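2-aminomuconate 6-semialdehyde dehydrogenase (Burkholderia cenocepacia, PDB 4U3W) probably catalyses the NAD-dependent oxidation of 2-aminomuconate 6-semialdehyde to 2-aminomuconate, as a tetrameric member of the aldehyde dehydrogenase family. Local coordinates at residues A[157-162]-A[496-501]. Sequence-based numbering, arbitrary orientation. Where two conformers were deposited one is given.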
ATOM      1  N   TYR A 157      12.684   1.332   8.775  1.00 31.78           N
ATOM      2  CA  TYR A 157      12.266   0.789   7.505  1.00 31.92           C
ATOM      3  C   TYR A 157      12.308  -0.747   7.509  1.00 27.73           C
ATOM      4  O   TYR A 157      13.119  -1.375   8.242  1.00 27.92           O
ATOM      5  CB  TYR A 157      13.116   1.359   6.373  1.00 31.55           C
ATOM      6  CG  TYR A 157      14.603   1.182   6.639  1.00 28.72           C
ATOM      7  CD1 TYR A 157      15.343   2.173   7.286  1.00 27.67           C
ATOM      8  CD2 TYR A 157      15.249   0.056   6.200  1.00 29.00           C
ATOM      9  CE1 TYR A 157      16.742   1.978   7.560  1.00 30.47           C
ATOM     10  CE2 TYR A 157      16.671  -0.144   6.437  1.00 30.69           C
ATOM     11  CZ  TYR A 157      17.391   0.838   7.102  1.00 29.11           C
ATOM     12  OH  TYR A 157      18.760   0.613   7.302  1.00 30.51           O
ATOM     13  N   VAL A 158      11.425  -1.346   6.707  1.00 27.58           N
ATOM     14  CA  VAL A 158      11.272  -2.784   6.749  1.00 27.60           C
ATOM     15  C   VAL A 158      11.980  -3.470   5.596  1.00 30.90           C
ATOM     16  O   VAL A 158      11.654  -3.213   4.453  1.00 33.50           O
ATOM     17  CB  VAL A 158       9.788  -3.186   6.740  1.00 32.99           C
ATOM     18  CG1 VAL A 158       9.692  -4.736   6.804  1.00 32.03           C
ATOM     19  CG2 VAL A 158       9.118  -2.551   7.939  1.00 31.60           C
ATOM     20  N   THR A 159      13.007  -4.280   5.903  1.00 27.20           N
ATOM     21  CA  THR A 159      13.771  -5.000   4.888  0.57 30.97           C
ATOM     22  C   THR A 159      13.311  -6.463   4.825  1.00 34.88           C
ATOM     23  O   THR A 159      12.674  -6.961   5.752  1.00 34.42           O
ATOM     24  CB  THR A 159      15.283  -4.984   5.171  0.57 32.15           C
ATOM     25  OG1 THR A 159      15.572  -5.790   6.335  0.57 29.82           O
ATOM     26  CG2 THR A 159      15.774  -3.548   5.395  0.57 33.71           C
ATOM     27  N   ARG A 160      13.602  -7.143   3.715  1.00 38.44           N
ATOM     28  CA  ARG A 160      13.261  -8.569   3.541  1.00 39.89           C
ATOM     29  C   ARG A 160      14.554  -9.234   3.145  1.00 40.78           C
ATOM     30  O   ARG A 160      15.340  -8.659   2.369  1.00 43.63           O
ATOM     31  CB  ARG A 160      12.192  -8.765   2.468  1.00 42.83           C
ATOM     32  CG  ARG A 160      10.788  -8.234   2.815  1.00 45.62           C
ATOM     33  CD  ARG A 160       9.802  -8.853   1.802  1.00 50.82           C
ATOM     34  NE  ARG A 160       8.429  -8.360   1.864  1.00 55.87           N
ATOM     35  CZ  ARG A 160       7.844  -7.646   0.891  1.00 61.25           C
ATOM     36  NH1 ARG A 160       8.522  -7.339  -0.211  1.00 63.26           N
ATOM     37  NH2 ARG A 160       6.581  -7.224   1.010  1.00 61.51           N
ATOM     38  N   LYS A 161      14.845 -10.389   3.735  1.00 36.94           N
ATOM     39  CA  LYS A 161      15.950 -11.174   3.271  1.00 31.84           C
ATOM     40  C   LYS A 161      15.367 -12.610   3.127  1.00 32.69           C
ATOM     41  O   LYS A 161      14.286 -12.893   3.659  1.00 30.64           O
ATOM     42  CB  LYS A 161      17.183 -11.091   4.253  1.00 37.44           C
ATOM     43  CG  LYS A 161      16.921 -11.529   5.702  1.00 41.66           C
ATOM     44  CD  LYS A 161      18.240 -11.618   6.630  1.00 43.61           C
ATOM     45  CE  LYS A 161      18.773 -10.223   6.966  1.00 40.55           C
ATOM     46  NZ  LYS A 161      17.760  -9.396   7.677  1.00 37.72           N
ATOM     47  N   PRO A 162      16.062 -13.499   2.427  1.00 35.18           N
ATOM     48  CA  PRO A 162      15.505 -14.856   2.320  1.00 35.87           C
ATOM     49  C   PRO A 162      15.312 -15.521   3.706  1.00 36.91           C
ATOM     50  O   PRO A 162      16.154 -15.233   4.590  1.00 33.67           O
ATOM     51  CB  PRO A 162      16.589 -15.613   1.545  1.00 35.44           C
ATOM     52  CG  PRO A 162      17.538 -14.592   0.985  1.00 38.25           C
ATOM     53  CD  PRO A 162      17.410 -13.378   1.824  1.00 38.96           C
ATOM     54  N   GLU A 496      12.326 -13.313   5.568  1.00 36.62           N
ATOM     55  CA  GLU A 496      12.249 -12.804   6.942  1.00 36.83           C
ATOM     56  C   GLU A 496      12.160 -11.261   6.851  1.00 37.36           C
ATOM     57  O   GLU A 496      12.994 -10.641   6.187  1.00 35.88           O
ATOM     58  CB  GLU A 496      13.454 -13.215   7.810  1.00 38.24           C
ATOM     59  CG  GLU A 496      13.340 -14.650   8.504  1.00 47.19           C
ATOM     60  CD  GLU A 496      12.132 -14.872   9.501  1.00 38.10           C
ATOM     61  OE1 GLU A 496      11.425 -13.948   9.900  1.00 41.97           O
ATOM     62  OE2 GLU A 496      11.894 -16.026   9.889  1.00 46.40           O
ATOM     63  N   LEU A 497      11.136 -10.680   7.481  1.00 37.00           N
ATOM     64  CA  LEU A 497      11.004  -9.220   7.609  1.00 37.80           C
ATOM     65  C   LEU A 497      11.899  -8.760   8.745  1.00 36.58           C
ATOM     66  O   LEU A 497      11.845  -9.351   9.832  1.00 36.97           O
ATOM     67  CB  LEU A 497       9.579  -8.805   7.934  1.00 37.58           C
ATOM     68  CG  LEU A 497       8.638  -8.672   6.753  1.00 41.37           C
ATOM     69  CD1 LEU A 497       8.599  -9.981   5.958  1.00 39.56           C
ATOM     70  CD2 LEU A 497       7.237  -8.215   7.227  1.00 39.74           C
ATOM     71  N   THR A 498      12.664  -7.702   8.512  1.00 35.97           N
ATOM     72  CA  THR A 498      13.394  -7.071   9.597  1.00 35.68           C
ATOM     73  C   THR A 498      13.017  -5.599   9.642  1.00 35.71           C
ATOM     74  O   THR A 498      13.071  -4.927   8.620  1.00 35.42           O
ATOM     75  CB  THR A 498      14.937  -7.195   9.441  1.00 34.82           C
ATOM     76  OG1 THR A 498      15.308  -8.574   9.420  1.00 35.96           O
ATOM     77  CG2 THR A 498      15.707  -6.446  10.653  1.00 34.44           C
ATOM     78  N   ASN A 499      12.576  -5.139  10.796  1.00 36.15           N
ATOM     79  CA  ASN A 499      12.393  -3.712  11.015  1.00 36.17           C
ATOM     80  C   ASN A 499      13.724  -3.119  11.534  1.00 35.36           C
ATOM     81  O   ASN A 499      14.231  -3.570  12.568  1.00 35.27           O
ATOM     82  CB  ASN A 499      11.248  -3.460  11.995  1.00 37.13           C
ATOM     83  CG  ASN A 499      10.912  -1.969  12.128  1.00 42.46           C
ATOM     84  OD1 ASN A 499      10.552  -1.312  11.148  1.00 45.92           O
ATOM     85  ND2 ASN A 499      11.051  -1.432  13.332  1.00 37.50           N
ATOM     86  N   VAL A 500      14.315  -2.211  10.763  1.00 34.77           N
ATOM     87  CA  VAL A 500      15.540  -1.522  11.139  1.00 33.95           C
ATOM     88  C   VAL A 500      15.154  -0.129  11.665  1.00 34.20           C
ATOM     89  O   VAL A 500      14.518   0.662  10.932  1.00 34.52           O
ATOM     90  CB  VAL A 500      16.533  -1.393   9.981  1.00 35.95           C
ATOM     91  CG1 VAL A 500      17.751  -0.501  10.366  1.00 32.32           C
ATOM     92  CG2 VAL A 500      16.933  -2.761   9.423  1.00 33.01           C
ATOM     93  N   CYS A 501      15.496   0.127  12.931  1.00 34.11           N
ATOM     94  CA  CYS A 501      15.085   1.304  13.657  1.00 34.47           C
ATOM     95  C   CYS A 501      16.307   2.133  14.044  1.00 33.55           C
ATOM     96  O   CYS A 501      17.091   1.707  14.879  1.00 33.06           O
ATOM     97  CB  CYS A 501      14.282   0.902  14.914  1.00 35.33           C
ATOM     98  SG  CYS A 501      13.619   2.284  15.869  1.00 36.02           S
TER
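Strands 157-162 and 496-501 form an antiparallel ladder in the protruding oligomerisation arm of the aldehyde dehydrogenase fold, their axes 4.6 Å apart and inclined at 149°. Hydrogen-bonded pairs Tyr157–Val500, Thr159–Thr498 and Lys161–Glu496 each exchange two backbone bonds. The straightest runs from Val500 N to Tyr157 O (2.9 Å, 174°), whereas Thr498 N approaches Thr159 O from above the carbonyl plane. CA-H groups of Val158, Arg160 and Leu497 point at carbonyl oxygens, Val158 CA at Thr498 O (3.4 Å).

On the Tyr157 face, the main apolar contact includes a CH-pi interaction: with Tyr157 CG between backbone N and carbonyl carbon (chi1 53°), Val500 CB lies 4.0 Å from the ring centroid and Val500 CG1 3.5 Å from Tyr157 CZ. Tyr157 OH is hydrogen-bonded to His449 ND1 of the second subunit, and its ring stacks on Tyr143 of the third. Bent Lys161 brings NZ 3.1 Å from Thr498 OG1; these hydrogen-bond Ile455 O and Thr457 O, respectively, of the second subunit.

On the other face, Arg160 NE forms a salt bridge with Asp492 OD1. Val158 and Leu497 cross obliquely, CG1 to CG 4.1 Å, and buried Asn499 OD1, lacking a polar partner, lies 3.7 Å from Val158 CG2.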